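Transcriptional regulator (Mesorhizobium loti, PDB 3BHQ) probably binds regulatory DNA as a dimeric TetR-family transcription factor. Local coordinates at residues T22-S27 with D31-E36; K51-T54 with T58-G61; S66-V71 with R127-K132; M175-A178 with G182-R185. One frame throughout, in Å; residues are numbered along the deposited sequence. Where two conformers were deposited one is given.

Followed from the N terminus, the four contacts come in series, none nesting in or crossing another; interaction 3 spans 55 mostly helical residues, whereas the other three close short turns. Interaction 1 closes the turn between helix 9-28 and helix 35-42; interaction 2 closes the turn from helix 46-53 into helix 56-83. These two touch, through Phe-25 against Phe-60 and Met-35 against Leu-59, and both lie in the predicted DNA-binding end. Interaction 3 shares helix 56-83 with interaction 2 and ties it to helix 123-150. Interaction 4 finishes helix 159-181, and, like interaction 3, lies against the second subunit.

Interaction 1 (T22-S27 with D31-E36); sequences TAAFIS and DGTSME. With EDO (1,2-ethanediol), chain K.
Thr-33 meets helix 9-28 with both branches of its side chain, one resting on Ala-24 and the other on Phe-25, and no hydrogen bond crosses between 22-27 and 31-36. The apolar part is the methyl CG2, which lies 3.5 Å from CD1 of Phe-25 and nearly as close to CE1, approaching the ring obliquely. The two side chains cross at about a right angle. Phe-25 starts away from the loop, but its CG stands anti to its own carbonyl carbon (chi1 -68°), and the ring swings back to meet the methyl. Its ring also stacks with Phe-60 of helix 56-83. The second van der Waals contact joins OG1 of Thr-33 to CB of Ala-24 at 3.6 Å; a small alanine suits this point because the loop passes close, with the CA atoms of Ala-24 and Thr-33 6.4 Å apart. Ile-38 packs on all three residues.

Polar bonds hold the loop from outside the contact. The carbonyl of Thr-33 accepts a bond from Lys-56, Asp-31 forms a salt bridge with Arg-121, and Ser-34, at the N-cap of helix 35-42, bonds Glu-37 through OG. A beta-branched threonine before this cap can offer a methyl to the core. Such packing of the first helix on the start of the predicted helix-turn-helix is typical of the TetR-family DNA-binding domain.

Interaction 2 (K51-T54 with T58-G61); sequences KHFT and TLFG
Phe-53 and Leu-59 form the buried, well-packed side of this contact, where the end of helix 46-53 meets the first turn of helix 56-83. The methyl CD1 of Leu-59 sits over one face of the Phe-53 ring, 4.0 Å from its centroid and 18° off the normal, a CH-pi contact displaced toward the rim beside CG and CD1. Leu-59 reaches it with CG anti to the backbone N (chi1 -180°). Nearer the backbones, CB of Phe-53 and CB of Leu-59 are 4.1 Å apart. Ile-17 also packs on the phenylalanine, while Ala-21, Met-35 and Ile-38 pack on the leucine, placing the pair where helices 9-28, 35-42, 46-53 and 56-83 converge.

The exposed side holds the closest single approach but buries less surface. Thr-58 brings CB to 3.1 Å from the carbonyl O of Phe-53, with its methyl CG2 3.3 Å from the same oxygen, but this is contact without a hydrogen bond. Threonine suits position 58, since its carbons abut the Phe-53 carbonyl while its hydroxyl bonds Asp-55 in the connecting turn. Thr-54, with positive phi as the chain leaves the helix, only grazes it, CB of Thr-54 lying 4.4 Å from OG1 of Thr-58. With no hydrogen bond between 51-54 and 58-61, the chemistry implies that their direct attachment rests on apolar packing and shape.

Interaction 3 (S66-V71 with R127-K132); sequences STASQV and RAWYEK. With EDO (1,2-ethanediol), chain I.
The long helix 56-83, which connects the predicted DNA-binding end to the rest of the chain, packs here against helix 123-150 of the region assigned to the C-terminal regulatory domain. The short segments 66-71 and 127-132 run nearly parallel; their axes approach to 9.5 Å and cross at -19°. Ala-68 and Trp-129 lie at the centre. The six-membered part of the indole reaches across so that CZ3 comes within 3.6 Å of CA of Ala-68 and 3.9 Å of its CB. A chi1 of 178° swings the indole out past the carbonyl side, and it approaches the alanine obliquely. Alanine suits the place, since its single methyl leaves the indole close to the helix backbone. One turn beyond the tryptophan, Lys-132 brings its carbonyl O to 3.5 Å from CB of Ala-68, and its own CB to 4.0 Å from the same methyl; the rest of that lysine bends and leads its charged end away from the interface.

Beside the alanine, the methyl CG2 of Thr-67 touches CZ3 of Trp-129 at 4.1 Å. OG1 of Thr-67 and O1 of a bound ethanediol, probably from the crystallisation liquor, are hydrogen-bonded at 2.7 Å. Trp-129 also meets the ring of Phe-180 of the second subunit, so the tryptophan serves both an intrachain and an intersubunit surface. Near-parallel helix packing with a small residue facing a large aromatic is consistent with the all-helical regulatory body of a TetR-family dimer.

Interaction 4 (M175-A178 with G182-R185); sequences MNEA and GSNR. With EDO (1,2-ethanediol), chain G.
A glycine with positive phi follows helix 159-181 and breaks its geometry, and the loop beyond folds back along the last turns. The hydrogen bond here runs from N of Gly-182 to O of Ala-178, 2.8 Å long with an N-H...O angle of 140°; the donor stands 37° out of the carbonyl plane. That same oxygen also accepts a bond from Arg-113, so two donors grip the end of the helix. Lacking a side chain, Gly-182 adopts its positive phi easily. Ser-183 then brings its carbonyl O to 3.6 Å from CA of Ala-178, a CA-H...O contact. The small alanine allows this close pass, and its CB lies 4.0 Å from the same oxygen.

Glu-177 runs extended alongside the loop, its CG 4.1 Å from O of Ser-183, and Tyr-130 of the second subunit packs on it. Asn-176 OD1 receives bonds from Arg-112 of that subunit and from an ethanediol probably left by crystallisation. The chemistry implies that backbone and side-chain hydrogen bonds, including those of Thr-181 OG1 with Glu-177 O and Ser-183 N, hold the turn with a weaker CA-H...O contact, while Asn-176 and Glu-177 meet the dimer partner.

Interaction 1 (T22-S27 with D31-E36)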
loop_
_atom_site.group_PDB
_atom_site.type_symbol
_atom_site.label_atom_id
_atom_site.label_comp_id
_atom_site.label_asym_id
_atom_site.label_seq_id
_atom_site.Cartn_x
_atom_site.Cartn_y
_atom_site.Cartn_z
ATOM N N THR A 22 -7.449 0.610 -21.277
ATOM C CA THR A 22 -6.440 0.765 -20.195
ATOM C C THR A 22 -5.809 2.148 -20.233
ATOM O O THR A 22 -5.791 2.870 -19.228
ATOM C CB THR A 22 -5.331 -0.285 -20.285
ATOM O OG1 THR A 22 -5.872 -1.623 -20.253
ATOM C CG2 THR A 22 -4.341 -0.132 -19.102
ATOM N N ALA A 23 -5.399 2.560 -21.431
ATOM C CA ALA A 23 -4.815 3.906 -21.605
ATOM C C ALA A 23 -5.833 5.015 -21.308
ATOM O O ALA A 23 -5.513 6.027 -20.676
ATOM C CB ALA A 23 -4.250 4.056 -23.029
ATOM N N ALA A 24 -7.068 4.833 -21.792
ATOM C CA ALA A 24 -8.149 5.824 -21.602
ATOM C C ALA A 24 -8.505 6.023 -20.135
ATOM O O ALA A 24 -8.597 7.159 -19.657
ATOM C CB ALA A 24 -9.415 5.439 -22.429
ATOM N N PHE A 25 -8.726 4.912 -19.426
ATOM C CA PHE A 25 -8.989 4.989 -17.988
ATOM C C PHE A 25 -7.840 5.649 -17.214
ATOM O O PHE A 25 -8.104 6.498 -16.381
ATOM C CB PHE A 25 -9.311 3.614 -17.377
ATOM C CG PHE A 25 -10.620 3.017 -17.817
ATOM C CD1 PHE A 25 -11.797 3.774 -17.791
ATOM C CD2 PHE A 25 -10.708 1.672 -18.183
ATOM C CE1 PHE A 25 -13.008 3.227 -18.182
ATOM C CE2 PHE A 25 -11.943 1.101 -18.564
ATOM C CZ PHE A 25 -13.090 1.885 -18.555
ATOM N N ILE A 26 -6.603 5.294 -17.530
ATOM C CA ILE A 26 -5.429 5.921 -16.861
ATOM C C ILE A 26 -5.368 7.417 -17.147
ATOM O O ILE A 26 -5.190 8.224 -16.238
ATOM C CB ILE A 26 -4.123 5.201 -17.220
ATOM C CG1 ILE A 26 -4.108 3.834 -16.531
ATOM C CG2 ILE A 26 -2.878 6.078 -16.843
ATOM C CD1 ILE A 26 -2.996 2.884 -16.935
ATOM N N SER A 27 -5.601 7.792 -18.399
ATOM C CA SER A 27 -5.543 9.185 -18.798
ATOM C C SER A 27 -6.693 10.053 -18.287
ATOM O O SER A 27 -6.478 11.181 -17.886
ATOM C CB SER A 27 -5.475 9.251 -20.341
ATOM O OG SER A 27 -5.428 10.586 -20.814
ATOM N N ASP A 31 -14.933 8.252 -15.179
ATOM C CA ASP A 31 -15.954 9.226 -15.603
ATOM C C ASP A 31 -15.547 10.073 -16.779
ATOM O O ASP A 31 -16.415 10.642 -17.417
ATOM C CB ASP A 31 -16.350 10.190 -14.468
ATOM C CG ASP A 31 -17.154 9.531 -13.390
ATOM O OD1 ASP A 31 -17.877 8.552 -13.688
ATOM O OD2 ASP A 31 -17.095 10.036 -12.241
ATOM N N GLY A 32 -14.252 10.154 -17.063
ATOM C CA GLY A 32 -13.734 10.989 -18.147
ATOM C C GLY A 32 -13.682 10.340 -19.514
ATOM O O GLY A 32 -13.286 10.998 -20.476
ATOM N N THR A 33 -14.028 9.056 -19.598
ATOM C CA THR A 33 -14.030 8.341 -20.882
ATOM C C THR A 33 -15.353 7.631 -21.079
ATOM O O THR A 33 -16.257 7.712 -20.245
ATOM C CB THR A 33 -12.790 7.404 -21.036
ATOM O OG1 THR A 33 -12.695 6.939 -22.399
ATOM C CG2 THR A 33 -12.849 6.215 -20.093
ATOM N N SER A 34 -15.482 6.991 -22.233
ATOM C CA SER A 34 -16.704 6.327 -22.598
ATOM C C SER A 34 -16.452 5.167 -23.536
ATOM O O SER A 34 -15.380 5.043 -24.137
ATOM C CB SER A 34 -17.635 7.321 -23.302
ATOM O OG SER A 34 -17.057 7.787 -24.508
HETATM N N MSE A 35 -17.465 4.330 -23.666
HETATM C CA MSE A 35 -17.397 3.188 -24.597
HETATM C C MSE A 35 -17.135 3.670 -26.016
HETATM O O MSE A 35 -16.346 3.062 -26.748
HETATM C CB MSE A 35 -18.696 2.387 -24.544
HETATM C CG MSE A 35 -18.937 1.706 -23.200
HETATM SE SE MSE A 35 -17.867 0.100 -22.981
HETATM C CE MSE A 35 -19.084 -1.106 -23.897
ATOM N N GLU A 36 -17.765 4.781 -26.383
ATOM C CA GLU A 36 -17.639 5.355 -27.717
ATOM C C GLU A 36 -16.215 5.861 -27.975
ATOM O O GLU A 36 -15.624 5.575 -29.024
ATOM C CB GLU A 36 -18.696 6.469 -27.933
ATOM C CG GLU A 36 -20.189 5.973 -27.916
ATOM C CD GLU A 36 -20.782 5.592 -26.527
ATOM O OE1 GLU A 36 -20.192 5.929 -25.462
ATOM O OE2 GLU A 36 -21.851 4.934 -26.508
HETATM C C1 EDO K . -7.504 9.983 -13.683
HETATM O O1 EDO K . -7.669 10.200 -12.281
HETATM C C2 EDO K . -6.548 11.012 -14.266
HETATM O O2 EDO K . -7.304 12.067 -14.863
#

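Interaction 2 (K51-T54 with T58-G61)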
loop_
_atom_site.group_PDB
_atom_site.type_symbol
_atom_site.label_atom_id
_atom_site.label_comp_id
_atom_site.label_asym_id
_atom_site.label_seq_id
_atom_site.Cartn_x
_atom_site.Cartn_y
_atom_site.Cartn_z
ATOM N N LYS A 51 -21.026 -5.342 -27.743
ATOM C CA LYS A 51 -21.299 -6.777 -27.867
ATOM C C LYS A 51 -20.336 -7.611 -27.012
ATOM O O LYS A 51 -20.729 -8.614 -26.378
ATOM C CB LYS A 51 -21.265 -7.222 -29.340
ATOM C CG LYS A 51 -22.490 -6.767 -30.134
ATOM C CD LYS A 51 -22.267 -6.720 -31.652
ATOM C CE LYS A 51 -22.055 -8.077 -32.295
ATOM N NZ LYS A 51 -21.996 -7.951 -33.783
ATOM N N HIS A 52 -19.072 -7.196 -27.004
ATOM C CA HIS A 52 -18.009 -7.967 -26.335
ATOM C C HIS A 52 -17.736 -7.585 -24.900
ATOM O O HIS A 52 -17.243 -8.426 -24.124
ATOM C CB HIS A 52 -16.712 -7.876 -27.147
ATOM C CG HIS A 52 -16.792 -8.541 -28.476
ATOM N ND1 HIS A 52 -15.669 -8.846 -29.219
ATOM C CD2 HIS A 52 -17.852 -9.038 -29.167
ATOM C CE1 HIS A 52 -16.043 -9.452 -30.339
ATOM N NE2 HIS A 52 -17.361 -9.577 -30.336
ATOM N N PHE A 53 -18.065 -6.360 -24.490
ATOM C CA PHE A 53 -17.777 -5.884 -23.154
ATOM C C PHE A 53 -18.941 -5.290 -22.370
ATOM O O PHE A 53 -18.721 -4.917 -21.209
ATOM C CB PHE A 53 -16.590 -4.918 -23.191
ATOM C CG PHE A 53 -15.320 -5.576 -23.665
ATOM C CD1 PHE A 53 -14.622 -6.408 -22.802
ATOM C CD2 PHE A 53 -14.864 -5.433 -24.954
ATOM C CE1 PHE A 53 -13.454 -7.070 -23.218
ATOM C CE2 PHE A 53 -13.696 -6.105 -25.392
ATOM C CZ PHE A 53 -12.988 -6.907 -24.511
ATOM N N THR A 54 -20.126 -5.183 -22.987
ATOM C CA THR A 54 -21.393 -4.768 -22.342
ATOM C C THR A 54 -21.484 -3.321 -21.858
ATOM O O THR A 54 -22.434 -2.611 -22.228
ATOM C CB THR A 54 -21.772 -5.740 -21.194
ATOM O OG1 THR A 54 -22.143 -6.971 -21.808
ATOM C CG2 THR A 54 -22.995 -5.229 -20.344
ATOM N N THR A 58 -17.884 -3.210 -16.806
ATOM C CA THR A 58 -17.413 -4.530 -17.229
ATOM C C THR A 58 -16.059 -4.449 -17.913
ATOM O O THR A 58 -15.140 -5.235 -17.605
ATOM C CB THR A 58 -18.481 -5.229 -18.096
ATOM O OG1 THR A 58 -19.722 -5.308 -17.373
ATOM C CG2 THR A 58 -18.022 -6.641 -18.516
ATOM N N LEU A 59 -15.909 -3.479 -18.818
ATOM C CA LEU A 59 -14.658 -3.288 -19.523
ATOM C C LEU A 59 -13.508 -2.934 -18.549
ATOM O O LEU A 59 -12.408 -3.450 -18.695
ATOM C CB LEU A 59 -14.837 -2.214 -20.595
ATOM C CG LEU A 59 -13.623 -1.859 -21.469
ATOM C CD1 LEU A 59 -12.848 -3.058 -22.022
ATOM C CD2 LEU A 59 -14.015 -0.921 -22.641
ATOM N N PHE A 60 -13.791 -2.110 -17.543
ATOM C CA PHE A 60 -12.775 -1.751 -16.521
ATOM C C PHE A 60 -12.321 -3.037 -15.784
ATOM O O PHE A 60 -11.134 -3.230 -15.500
ATOM C CB PHE A 60 -13.346 -0.723 -15.539
ATOM C CG PHE A 60 -12.328 0.138 -14.792
ATOM C CD1 PHE A 60 -10.945 -0.099 -14.807
ATOM C CD2 PHE A 60 -12.803 1.183 -13.992
ATOM C CE1 PHE A 60 -10.075 0.746 -14.094
ATOM C CE2 PHE A 60 -11.926 2.006 -13.266
ATOM C CZ PHE A 60 -10.591 1.793 -13.336
ATOM N N GLY A 61 -13.264 -3.940 -15.505
ATOM C CA GLY A 61 -12.919 -5.201 -14.881
ATOM C C GLY A 61 -11.973 -6.037 -15.732
ATOM O O GLY A 61 -11.010 -6.619 -15.224
#

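Interaction 3 (S66-V71 with R127-K132)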
loop_
_atom_site.group_PDB
_atom_site.type_symbol
_atom_site.label_atom_id
_atom_site.label_comp_id
_atom_site.label_asym_id
_atom_site.label_seq_id
_atom_site.Cartn_x
_atom_site.Cartn_y
_atom_site.Cartn_z
ATOM N N SER A 66 -6.538 -8.116 -17.275
ATOM C CA SER A 66 -5.471 -8.167 -18.287
ATOM C C SER A 66 -4.136 -7.707 -17.711
ATOM O O SER A 66 -3.119 -8.339 -17.931
ATOM C CB SER A 66 -5.820 -7.299 -19.507
ATOM O OG SER A 66 -4.816 -7.380 -20.511
ATOM N N THR A 67 -4.172 -6.612 -16.961
ATOM C CA THR A 67 -2.959 -6.080 -16.334
ATOM C C THR A 67 -2.414 -7.092 -15.295
ATOM O O THR A 67 -1.201 -7.368 -15.284
ATOM C CB THR A 67 -3.205 -4.699 -15.742
ATOM O OG1 THR A 67 -3.412 -3.781 -16.813
ATOM C CG2 THR A 67 -1.962 -4.254 -14.955
ATOM N N ALA A 68 -3.303 -7.702 -14.519
ATOM C CA ALA A 68 -2.900 -8.708 -13.523
ATOM C C ALA A 68 -2.217 -9.874 -14.210
ATOM O O ALA A 68 -1.194 -10.364 -13.750
ATOM C CB ALA A 68 -4.096 -9.199 -12.722
ATOM N N SER A 69 -2.780 -10.313 -15.343
ATOM C CA SER A 69 -2.178 -11.400 -16.102
ATOM C C SER A 69 -0.799 -11.056 -16.670
ATOM O O SER A 69 0.134 -11.858 -16.595
ATOM C CB SER A 69 -3.111 -11.772 -17.271
ATOM O OG SER A 69 -2.558 -12.812 -18.036
ATOM N N GLN A 70 -0.684 -9.869 -17.244
ATOM C CA GLN A 70 0.574 -9.411 -17.864
ATOM C C GLN A 70 1.701 -9.306 -16.833
ATOM O O GLN A 70 2.811 -9.776 -17.059
ATOM C CB GLN A 70 0.385 -8.054 -18.544
ATOM C CG GLN A 70 -0.492 -8.098 -19.791
ATOM C CD GLN A 70 -0.932 -6.695 -20.228
ATOM O OE1 GLN A 70 -0.227 -5.702 -19.999
ATOM N NE2 GLN A 70 -2.113 -6.611 -20.831
ATOM N N VAL A 71 1.386 -8.707 -15.695
ATOM C CA VAL A 71 2.363 -8.580 -14.602
ATOM C C VAL A 71 2.788 -9.939 -14.089
ATOM O O VAL A 71 3.980 -10.204 -13.940
ATOM C CB VAL A 71 1.815 -7.666 -13.469
ATOM C CG1 VAL A 71 2.767 -7.650 -12.274
ATOM C CG2 VAL A 71 1.636 -6.248 -14.015
ATOM N N ARG A 127 -11.023 -6.315 -5.676
ATOM C CA ARG A 127 -11.036 -7.737 -5.376
ATOM C C ARG A 127 -10.302 -8.537 -6.462
ATOM O O ARG A 127 -9.511 -9.424 -6.154
ATOM C CB ARG A 127 -12.456 -8.235 -5.195
ATOM C CG ARG A 127 -13.112 -7.742 -3.944
ATOM C CD ARG A 127 -14.365 -8.628 -3.626
ATOM N NE ARG A 127 -15.346 -8.680 -4.721
ATOM C CZ ARG A 127 -16.433 -7.903 -4.866
ATOM N NH1 ARG A 127 -16.757 -6.946 -3.982
ATOM N NH2 ARG A 127 -17.224 -8.102 -5.914
ATOM N N ALA A 128 -10.535 -8.186 -7.729
ATOM C CA ALA A 128 -9.847 -8.837 -8.848
ATOM C C ALA A 128 -8.349 -8.595 -8.798
ATOM O O ALA A 128 -7.582 -9.533 -8.987
ATOM C CB ALA A 128 -10.403 -8.369 -10.190
ATOM N N TRP A 129 -7.939 -7.342 -8.565
ATOM C CA TRP A 129 -6.505 -7.049 -8.461
ATOM C C TRP A 129 -5.877 -7.874 -7.315
ATOM O O TRP A 129 -4.787 -8.481 -7.465
ATOM C CB TRP A 129 -6.208 -5.550 -8.285
ATOM C CG TRP A 129 -4.741 -5.395 -8.147
ATOM C CD1 TRP A 129 -4.057 -5.177 -6.990
ATOM C CD2 TRP A 129 -3.753 -5.589 -9.169
ATOM N NE1 TRP A 129 -2.708 -5.210 -7.232
ATOM C CE2 TRP A 129 -2.489 -5.445 -8.556
ATOM C CE3 TRP A 129 -3.815 -5.836 -10.552
ATOM C CZ2 TRP A 129 -1.281 -5.546 -9.275
ATOM C CZ3 TRP A 129 -2.617 -5.934 -11.267
ATOM C CH2 TRP A 129 -1.372 -5.799 -10.615
ATOM N N TYR A 130 -6.546 -7.868 -6.181
ATOM C CA TYR A 130 -5.997 -8.571 -5.002
ATOM C C TYR A 130 -5.836 -10.071 -5.268
ATOM O O TYR A 130 -4.762 -10.622 -4.981
ATOM C CB TYR A 130 -6.831 -8.310 -3.740
ATOM C CG TYR A 130 -6.149 -8.838 -2.505
ATOM C CD1 TYR A 130 -4.996 -8.255 -2.032
ATOM C CD2 TYR A 130 -6.622 -9.950 -1.850
ATOM C CE1 TYR A 130 -4.343 -8.748 -0.924
ATOM C CE2 TYR A 130 -5.966 -10.446 -0.726
ATOM C CZ TYR A 130 -4.821 -9.853 -0.288
ATOM O OH TYR A 130 -4.127 -10.307 0.814
ATOM N N GLU A 131 -6.863 -10.721 -5.847
ATOM C CA GLU A 131 -6.809 -12.168 -6.129
ATOM C C GLU A 131 -5.863 -12.524 -7.265
ATOM O O GLU A 131 -5.009 -13.393 -7.132
ATOM C CB GLU A 131 -8.208 -12.706 -6.510
ATOM C CG GLU A 131 -8.283 -14.250 -6.722
ATOM C CD GLU A 131 -9.559 -14.734 -7.411
ATOM O OE1 GLU A 131 -10.569 -13.998 -7.465
ATOM O OE2 GLU A 131 -9.542 -15.863 -7.917
ATOM N N LYS A 132 -6.074 -11.878 -8.402
ATOM C CA LYS A 132 -5.360 -12.219 -9.631
ATOM C C LYS A 132 -4.047 -11.541 -9.889
ATOM O O LYS A 132 -3.272 -12.003 -10.748
ATOM C CB LYS A 132 -6.302 -12.011 -10.825
ATOM C CG LYS A 132 -7.676 -12.726 -10.716
ATOM C CD LYS A 132 -7.608 -14.227 -10.599
ATOM C CE LYS A 132 -7.003 -14.910 -11.807
ATOM N NZ LYS A 132 -7.170 -16.401 -11.698
HETATM C C1 EDO I . -0.535 -1.354 -16.900
HETATM O O1 EDO I . -1.339 -2.263 -17.647
HETATM C C2 EDO I . -0.962 0.028 -17.330
HETATM O O2 EDO I . -0.591 0.190 -18.698
#

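Interaction 4 (M175-A178 with G182-R185)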
loop_
_atom_site.group_PDB
_atom_site.type_symbol
_atom_site.label_atom_id
_atom_site.label_comp_id
_atom_site.label_asym_id
_atom_site.label_seq_id
_atom_site.Cartn_x
_atom_site.Cartn_y
_atom_site.Cartn_z
HETATM N N MSE A 175 6.583 1.893 -2.551
HETATM C CA MSE A 175 5.166 1.801 -2.955
HETATM C C MSE A 175 4.307 2.831 -2.227
HETATM O O MSE A 175 3.485 3.527 -2.812
HETATM C CB MSE A 175 4.613 0.382 -2.771
HETATM C CG MSE A 175 3.235 0.186 -3.296
HETATM SE SE MSE A 175 3.026 0.511 -5.153
HETATM C CE MSE A 175 3.904 -0.973 -5.685
ATOM N N ASN A 176 4.504 2.955 -0.914
ATOM C CA ASN A 176 3.751 3.977 -0.179
ATOM C C ASN A 176 4.149 5.401 -0.588
ATOM O O ASN A 176 3.293 6.286 -0.684
ATOM C CB ASN A 176 3.857 3.749 1.329
ATOM C CG ASN A 176 3.018 2.585 1.760
ATOM O OD1 ASN A 176 1.784 2.668 1.679
ATOM N ND2 ASN A 176 3.655 1.472 2.150
ATOM N N GLU A 177 5.435 5.618 -0.816
ATOM C CA GLU A 177 5.886 6.933 -1.290
ATOM C C GLU A 177 5.173 7.292 -2.612
ATOM O O GLU A 177 4.706 8.419 -2.753
ATOM C CB GLU A 177 7.401 6.964 -1.419
ATOM C CG GLU A 177 7.912 8.349 -1.826
ATOM C CD GLU A 177 9.422 8.497 -1.796
ATOM O OE1 GLU A 177 10.159 7.512 -1.638
ATOM O OE2 GLU A 177 9.863 9.639 -1.912
ATOM N N ALA A 178 5.044 6.317 -3.522
ATOM C CA ALA A 178 4.339 6.566 -4.797
ATOM C C ALA A 178 2.882 6.814 -4.602
ATOM O O ALA A 178 2.312 7.740 -5.193
ATOM C CB ALA A 178 4.529 5.447 -5.740
ATOM N N GLY A 182 3.016 10.489 -5.369
ATOM C CA GLY A 182 3.136 10.416 -6.813
ATOM C C GLY A 182 4.601 10.341 -7.213
ATOM O O GLY A 182 4.901 9.895 -8.323
ATOM N N SER A 183 5.516 10.764 -6.314
ATOM C CA SER A 183 6.946 10.747 -6.563
ATOM C C SER A 183 7.320 9.294 -6.749
ATOM O O SER A 183 7.161 8.480 -5.825
ATOM C CB SER A 183 7.766 11.354 -5.411
ATOM O OG SER A 183 9.151 11.341 -5.720
ATOM N N ASN A 184 7.697 8.981 -7.985
ATOM C CA ASN A 184 8.167 7.673 -8.357
ATOM C C ASN A 184 9.467 7.945 -9.089
ATOM O O ASN A 184 9.468 8.090 -10.322
ATOM C CB ASN A 184 7.130 6.974 -9.240
ATOM C CG ASN A 184 7.558 5.571 -9.633
ATOM O OD1 ASN A 184 8.265 4.890 -8.875
ATOM N ND2 ASN A 184 7.123 5.127 -10.812
ATOM N N ARG A 185 10.545 8.099 -8.310
ATOM C CA ARG A 185 11.879 8.467 -8.800
ATOM C C ARG A 185 12.987 7.657 -8.120
ATOM O O ARG A 185 12.972 7.533 -6.884
ATOM C CB ARG A 185 12.148 9.944 -8.455
ATOM C CG ARG A 185 11.078 10.958 -8.904
ATOM C CD ARG A 185 11.516 12.381 -8.559
ATOM N NE ARG A 185 10.819 13.399 -9.350
ATOM C CZ ARG A 185 9.760 14.129 -8.980
ATOM N NH1 ARG A 185 9.138 13.984 -7.801
ATOM N NH2 ARG A 185 9.283 15.018 -9.847
HETATM C C1 EDO G . 0.289 -0.514 1.168
HETATM O O1 EDO G . -1.014 0.082 1.041
HETATM C C2 EDO G . 1.031 -0.358 -0.133
HETATM O O2 EDO G . 1.136 1.038 -0.501
#